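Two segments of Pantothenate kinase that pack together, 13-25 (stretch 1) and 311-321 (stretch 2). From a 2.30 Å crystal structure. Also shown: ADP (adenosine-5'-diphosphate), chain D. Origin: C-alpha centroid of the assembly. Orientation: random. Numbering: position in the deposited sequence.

Stretch 1 13-25: ITPYLQFNRQQWG
Stretch 2, residues 311-321: HSIQKVYLRKI

A β-strand can satisfy its polar backbone by pairing with a segment distant in sequence, and the two stretches of this pantothenate kinase illustrate how side chains extend that economy beyond the ladder. Strands 16-20 and 313-319 run antiparallel, their axes at 158° and 4.1 Å at closest approach, with 952 Å² buried in all.

The register pairs Tyr-16 with Arg-319, Leu-17 with Leu-318, Gln-18 with Tyr-317 and Phe-19 with Val-316. Both residues of each hydrogen-bonded pair give and receive: Leu-17 N reaches Leu-318 O at 2.6 Å and Leu-318 N reaches Leu-17 O at 2.8 Å, while Phe-19 N to Val-316 O and Val-316 N to Phe-19 O are both 2.9 Å. In the alternating pairs the CA atoms come closer, 4.7 Å between Gln-18 CA and Tyr-317 CA, and CA-H groups supplement the N-H donors, as in the contact from Tyr-317 CA to Leu-17 O at 3.2 Å. Extended φ/ψ values, such as -134/127 at Phe-19 and -122/130 at Val-316, accompany this alternation.

Beyond the ladder, Pro-15 O accepts a nearly straight bond from Lys-320 N (2.7 Å, 170°) and a weak one from Arg-319 NE (3.3 Å). Lys-320, m at chi1 and t thereafter, extends its NZ to Thr-14 O at 2.7 Å. Within stretch 1, Tyr-16 N is satisfied by Thr-14 OG1 at 3.3 Å.

At the other end, Asn-20 (chi1 p) caps the helix that begins at Arg-21: its OD1 accepts from Gln-23 N at 2.7 Å, and Gln-23 OE1 reciprocates by accepting from Asn-20 N at 2.9 Å. Arg-21 sends NH1 to Ile-313 O at 2.9 Å. Water 2 donates to Gln-314 O at 3.2 Å and accepts weakly from Arg-21 N at 3.3 Å, bridging Arg-21 N and Gln-314 O, which are 3.7 Å apart.

Side chains divide between the sheet faces. Leu-17, Phe-19, Val-316 and Leu-318 share one, where Phe-19 CD2 lies 4.2 Å from Val-316 CB and Val-316 CG2 sits over Trp-24 (chi1 t), 4.3 Å from its six-membered-ring centroid. Gln-18 and Tyr-317, both m at chi1, share the other; water 1 links them, donating to Gln-18 OE1 at 2.6 Å and lying 3.0 Å from Tyr-317 OH. Tyr-16, also m, presents its ring face to the edge of Tyr-317, with planes at 81°, while Arg-319 CD lies 3.8 Å from the Tyr-16 ring centroid.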

# COMPACT_ATOMS: atom_id res chain seq x y z
N ILE B 13 5.44 -16.92 9.88
CA ILE B 13 6.72 -16.63 10.61
C ILE B 13 7.15 -15.16 10.42
O ILE B 13 6.69 -14.29 11.17
CB ILE B 13 7.86 -17.61 10.20
CG1 ILE B 13 9.06 -17.44 11.13
CG2 ILE B 13 8.29 -17.41 8.73
CD1 ILE B 13 10.29 -18.22 10.70
N THR B 14 8.00 -14.86 9.43
CA THR B 14 8.36 -13.47 9.17
C THR B 14 8.35 -13.07 7.70
O THR B 14 8.91 -13.74 6.85
CB THR B 14 9.71 -13.07 9.82
OG1 THR B 14 9.92 -11.67 9.62
CG2 THR B 14 10.89 -13.87 9.23
N PRO B 15 7.67 -11.96 7.39
CA PRO B 15 7.62 -11.47 6.02
C PRO B 15 8.82 -10.62 5.64
O PRO B 15 8.84 -10.03 4.57
CB PRO B 15 6.33 -10.64 6.01
CG PRO B 15 6.24 -10.11 7.41
CD PRO B 15 6.70 -11.25 8.27
N TYR B 16 9.82 -10.58 6.52
CA TYR B 16 11.03 -9.82 6.28
C TYR B 16 12.28 -10.68 6.24
O TYR B 16 12.47 -11.55 7.10
CB TYR B 16 11.24 -8.81 7.41
CG TYR B 16 10.25 -7.71 7.46
CD1 TYR B 16 10.44 -6.55 6.75
CD2 TYR B 16 9.10 -7.83 8.25
CE1 TYR B 16 9.53 -5.53 6.80
CE2 TYR B 16 8.19 -6.81 8.31
CZ TYR B 16 8.40 -5.67 7.59
OH TYR B 16 7.49 -4.65 7.65
N LEU B 17 13.13 -10.40 5.25
CA LEU B 17 14.53 -10.78 5.31
C LEU B 17 15.13 -9.91 6.39
O LEU B 17 14.83 -8.73 6.49
CB LEU B 17 15.28 -10.47 4.01
CG LEU B 17 14.84 -11.17 2.74
CD1 LEU B 17 15.71 -10.70 1.56
CD2 LEU B 17 14.87 -12.69 2.90
N GLN B 18 16.00 -10.52 7.18
CA GLN B 18 16.64 -9.85 8.30
C GLN B 18 18.14 -9.91 8.10
O GLN B 18 18.64 -10.93 7.69
CB GLN B 18 16.23 -10.55 9.59
CG GLN B 18 14.90 -10.01 10.07
CD GLN B 18 14.20 -10.90 11.05
OE1 GLN B 18 14.75 -11.23 12.08
NE2 GLN B 18 12.95 -11.28 10.73
N PHE B 19 18.82 -8.80 8.40
CA PHE B 19 20.28 -8.71 8.33
C PHE B 19 20.83 -8.03 9.57
O PHE B 19 20.40 -6.93 9.90
CB PHE B 19 20.74 -7.84 7.15
CG PHE B 19 20.15 -8.22 5.83
CD1 PHE B 19 20.90 -8.95 4.92
CD2 PHE B 19 18.89 -7.79 5.47
CE1 PHE B 19 20.37 -9.27 3.66
CE2 PHE B 19 18.35 -8.11 4.22
CZ PHE B 19 19.08 -8.86 3.32
N ASN B 20 21.78 -8.64 10.25
CA ASN B 20 22.61 -7.87 11.17
C ASN B 20 23.67 -7.15 10.31
O ASN B 20 23.68 -7.26 9.08
CB ASN B 20 23.24 -8.76 12.23
CG ASN B 20 24.20 -9.80 11.64
OD1 ASN B 20 24.73 -9.63 10.54
ND2 ASN B 20 24.41 -10.88 12.38
N ARG B 21 24.57 -6.43 10.95
CA ARG B 21 25.56 -5.66 10.22
C ARG B 21 26.48 -6.53 9.35
O ARG B 21 26.77 -6.17 8.21
CB ARG B 21 26.39 -4.80 11.17
CG ARG B 21 26.49 -3.39 10.66
CD ARG B 21 27.51 -2.62 11.42
NE ARG B 21 28.17 -1.66 10.54
CZ ARG B 21 27.72 -0.45 10.24
NH1 ARG B 21 26.58 0.01 10.75
NH2 ARG B 21 28.45 0.32 9.43
N GLN B 22 26.93 -7.66 9.89
CA GLN B 22 27.78 -8.59 9.12
C GLN B 22 27.03 -9.03 7.87
O GLN B 22 27.58 -9.03 6.76
CB GLN B 22 28.18 -9.81 9.96
CG GLN B 22 29.33 -10.65 9.39
CD GLN B 22 28.91 -11.64 8.28
OE1 GLN B 22 27.82 -12.23 8.31
NE2 GLN B 22 29.80 -11.83 7.30
N GLN B 23 25.78 -9.41 8.04
CA GLN B 23 25.01 -9.96 6.94
C GLN B 23 24.80 -8.90 5.87
O GLN B 23 24.95 -9.17 4.69
CB GLN B 23 23.68 -10.52 7.44
CG GLN B 23 23.78 -11.94 7.94
CD GLN B 23 22.72 -12.28 8.97
OE1 GLN B 23 21.94 -11.43 9.39
NE2 GLN B 23 22.69 -13.55 9.38
N TRP B 24 24.50 -7.68 6.29
CA TRP B 24 24.34 -6.57 5.35
C TRP B 24 25.62 -6.31 4.54
O TRP B 24 25.54 -5.97 3.36
CB TRP B 24 23.91 -5.30 6.08
CG TRP B 24 23.54 -4.21 5.15
CD1 TRP B 24 24.27 -3.11 4.84
CD2 TRP B 24 22.35 -4.14 4.35
NE1 TRP B 24 23.60 -2.34 3.92
CE2 TRP B 24 22.42 -2.97 3.59
CE3 TRP B 24 21.24 -4.97 4.20
CZ2 TRP B 24 21.43 -2.59 2.71
CZ3 TRP B 24 20.25 -4.60 3.33
CH2 TRP B 24 20.35 -3.42 2.59
N GLY B 25 26.77 -6.47 5.19
CA GLY B 25 28.08 -6.34 4.53
C GLY B 25 28.50 -7.51 3.65
O GLY B 25 29.47 -7.40 2.90
N HIS B 311 23.79 5.81 16.30
CA HIS B 311 23.24 5.98 14.95
C HIS B 311 23.59 4.90 13.93
O HIS B 311 23.00 4.85 12.84
CB HIS B 311 23.59 7.34 14.34
CG HIS B 311 22.88 8.49 14.98
ND1 HIS B 311 21.66 8.93 14.54
CD2 HIS B 311 23.23 9.29 16.01
CE1 HIS B 311 21.28 9.96 15.27
NE2 HIS B 311 22.22 10.20 16.18
N SER B 312 24.53 4.03 14.26
CA SER B 312 24.94 2.99 13.34
C SER B 312 23.78 2.03 13.13
O SER B 312 23.01 1.76 14.05
CB SER B 312 26.22 2.29 13.83
OG SER B 312 26.00 1.63 15.06
N ILE B 313 23.60 1.57 11.89
CA ILE B 313 22.57 0.61 11.59
C ILE B 313 23.03 -0.74 12.11
O ILE B 313 24.12 -1.19 11.77
CB ILE B 313 22.27 0.53 10.09
CG1 ILE B 313 21.76 1.87 9.58
CG2 ILE B 313 21.22 -0.56 9.80
CD1 ILE B 313 20.60 2.40 10.38
N GLN B 314 22.20 -1.36 12.95
CA GLN B 314 22.52 -2.66 13.53
C GLN B 314 21.63 -3.77 12.99
O GLN B 314 21.99 -4.94 13.07
CB GLN B 314 22.41 -2.61 15.05
CG GLN B 314 23.50 -1.76 15.74
CD GLN B 314 24.95 -2.05 15.28
OE1 GLN B 314 25.70 -1.11 14.91
NE2 GLN B 314 25.35 -3.33 15.28
N LYS B 315 20.48 -3.41 12.42
CA LYS B 315 19.61 -4.39 11.84
C LYS B 315 18.86 -3.79 10.66
O LYS B 315 18.41 -2.64 10.73
CB LYS B 315 18.64 -4.89 12.91
CG LYS B 315 18.13 -6.31 12.72
CD LYS B 315 17.51 -6.87 14.03
CE LYS B 315 18.42 -6.72 15.30
NZ LYS B 315 17.94 -7.50 16.50
N VAL B 316 18.74 -4.55 9.58
CA VAL B 316 17.89 -4.19 8.44
C VAL B 316 16.85 -5.27 8.20
O VAL B 316 17.18 -6.45 8.16
CB VAL B 316 18.72 -3.99 7.15
CG1 VAL B 316 17.84 -3.53 6.02
CG2 VAL B 316 19.84 -3.01 7.41
N TYR B 317 15.59 -4.86 8.09
CA TYR B 317 14.50 -5.75 7.71
C TYR B 317 14.10 -5.37 6.30
O TYR B 317 13.95 -4.20 5.99
CB TYR B 317 13.30 -5.56 8.62
CG TYR B 317 13.52 -5.97 10.05
CD1 TYR B 317 13.16 -7.24 10.49
CD2 TYR B 317 14.05 -5.08 10.99
CE1 TYR B 317 13.34 -7.61 11.81
CE2 TYR B 317 14.22 -5.46 12.31
CZ TYR B 317 13.87 -6.72 12.71
OH TYR B 317 14.05 -7.11 14.02
N LEU B 318 13.94 -6.35 5.43
CA LEU B 318 13.50 -6.08 4.07
C LEU B 318 12.39 -7.08 3.76
O LEU B 318 12.58 -8.30 3.91
CB LEU B 318 14.67 -6.22 3.09
CG LEU B 318 14.39 -6.08 1.58
CD1 LEU B 318 13.85 -4.71 1.19
CD2 LEU B 318 15.66 -6.37 0.81
N ARG B 319 11.25 -6.57 3.33
CA ARG B 319 10.13 -7.44 2.97
C ARG B 319 10.55 -8.48 1.94
O ARG B 319 11.23 -8.17 0.95
CB ARG B 319 8.95 -6.63 2.43
CG ARG B 319 8.07 -5.97 3.50
CD ARG B 319 7.31 -6.99 4.36
NE ARG B 319 6.53 -7.91 3.52
CZ ARG B 319 5.33 -7.66 3.01
NH1 ARG B 319 4.70 -6.53 3.27
NH2 ARG B 319 4.73 -8.57 2.24
N LYS B 320 10.15 -9.72 2.18
CA LYS B 320 10.45 -10.78 1.23
C LYS B 320 9.64 -10.54 -0.04
O LYS B 320 8.50 -10.09 0.02
CB LYS B 320 10.11 -12.14 1.80
CG LYS B 320 10.87 -12.48 3.06
CD LYS B 320 10.42 -13.82 3.61
CE LYS B 320 11.22 -14.23 4.84
NZ LYS B 320 10.64 -15.40 5.55
N ILE B 321 10.24 -10.82 -1.18
CA ILE B 321 9.54 -10.71 -2.44
C ILE B 321 9.67 -12.01 -3.20
O ILE B 321 10.27 -13.00 -2.71
CB ILE B 321 10.04 -9.50 -3.30
CG1 ILE B 321 11.53 -9.59 -3.63
CG2 ILE B 321 9.81 -8.21 -2.58
CD1 ILE B 321 11.91 -8.69 -4.84
OXT ILE B 321 9.17 -12.12 -4.32
PB ADP D . 14.70 13.66 11.45
O1B ADP D . 14.88 14.18 10.06
O2B ADP D . 14.08 12.29 11.50
O3B ADP D . 14.06 14.63 12.42
PA ADP D . 17.49 14.14 11.48
O1A ADP D . 17.76 13.47 10.15
O2A ADP D . 17.41 15.63 11.60
O3A ADP D . 16.16 13.51 12.10
O5' ADP D . 18.60 13.66 12.50
C5' ADP D . 18.39 13.73 13.90
C4' ADP D . 19.71 14.00 14.60
O4' ADP D . 20.54 12.85 14.55
C3' ADP D . 20.50 15.11 13.94
O3' ADP D . 21.18 15.85 14.95
C2' ADP D . 21.47 14.41 13.02
O2' ADP D . 22.69 15.13 12.91
C1' ADP D . 21.69 13.09 13.72
N9 ADP D . 21.84 11.93 12.81
C8 ADP D . 20.89 11.47 11.97
N7 ADP D . 21.34 10.39 11.30
C5 ADP D . 22.59 10.16 11.71
C6 ADP D . 23.60 9.16 11.39
N6 ADP D . 23.31 8.21 10.46
N1 ADP D . 24.78 9.25 12.03
C2 ADP D . 25.05 10.21 12.95
N3 ADP D . 24.15 11.16 13.29
C4 ADP D . 22.92 11.17 12.71
O HOH W 1 15.87 -9.36 13.42
O HOH W 2 24.71 -6.15 14.27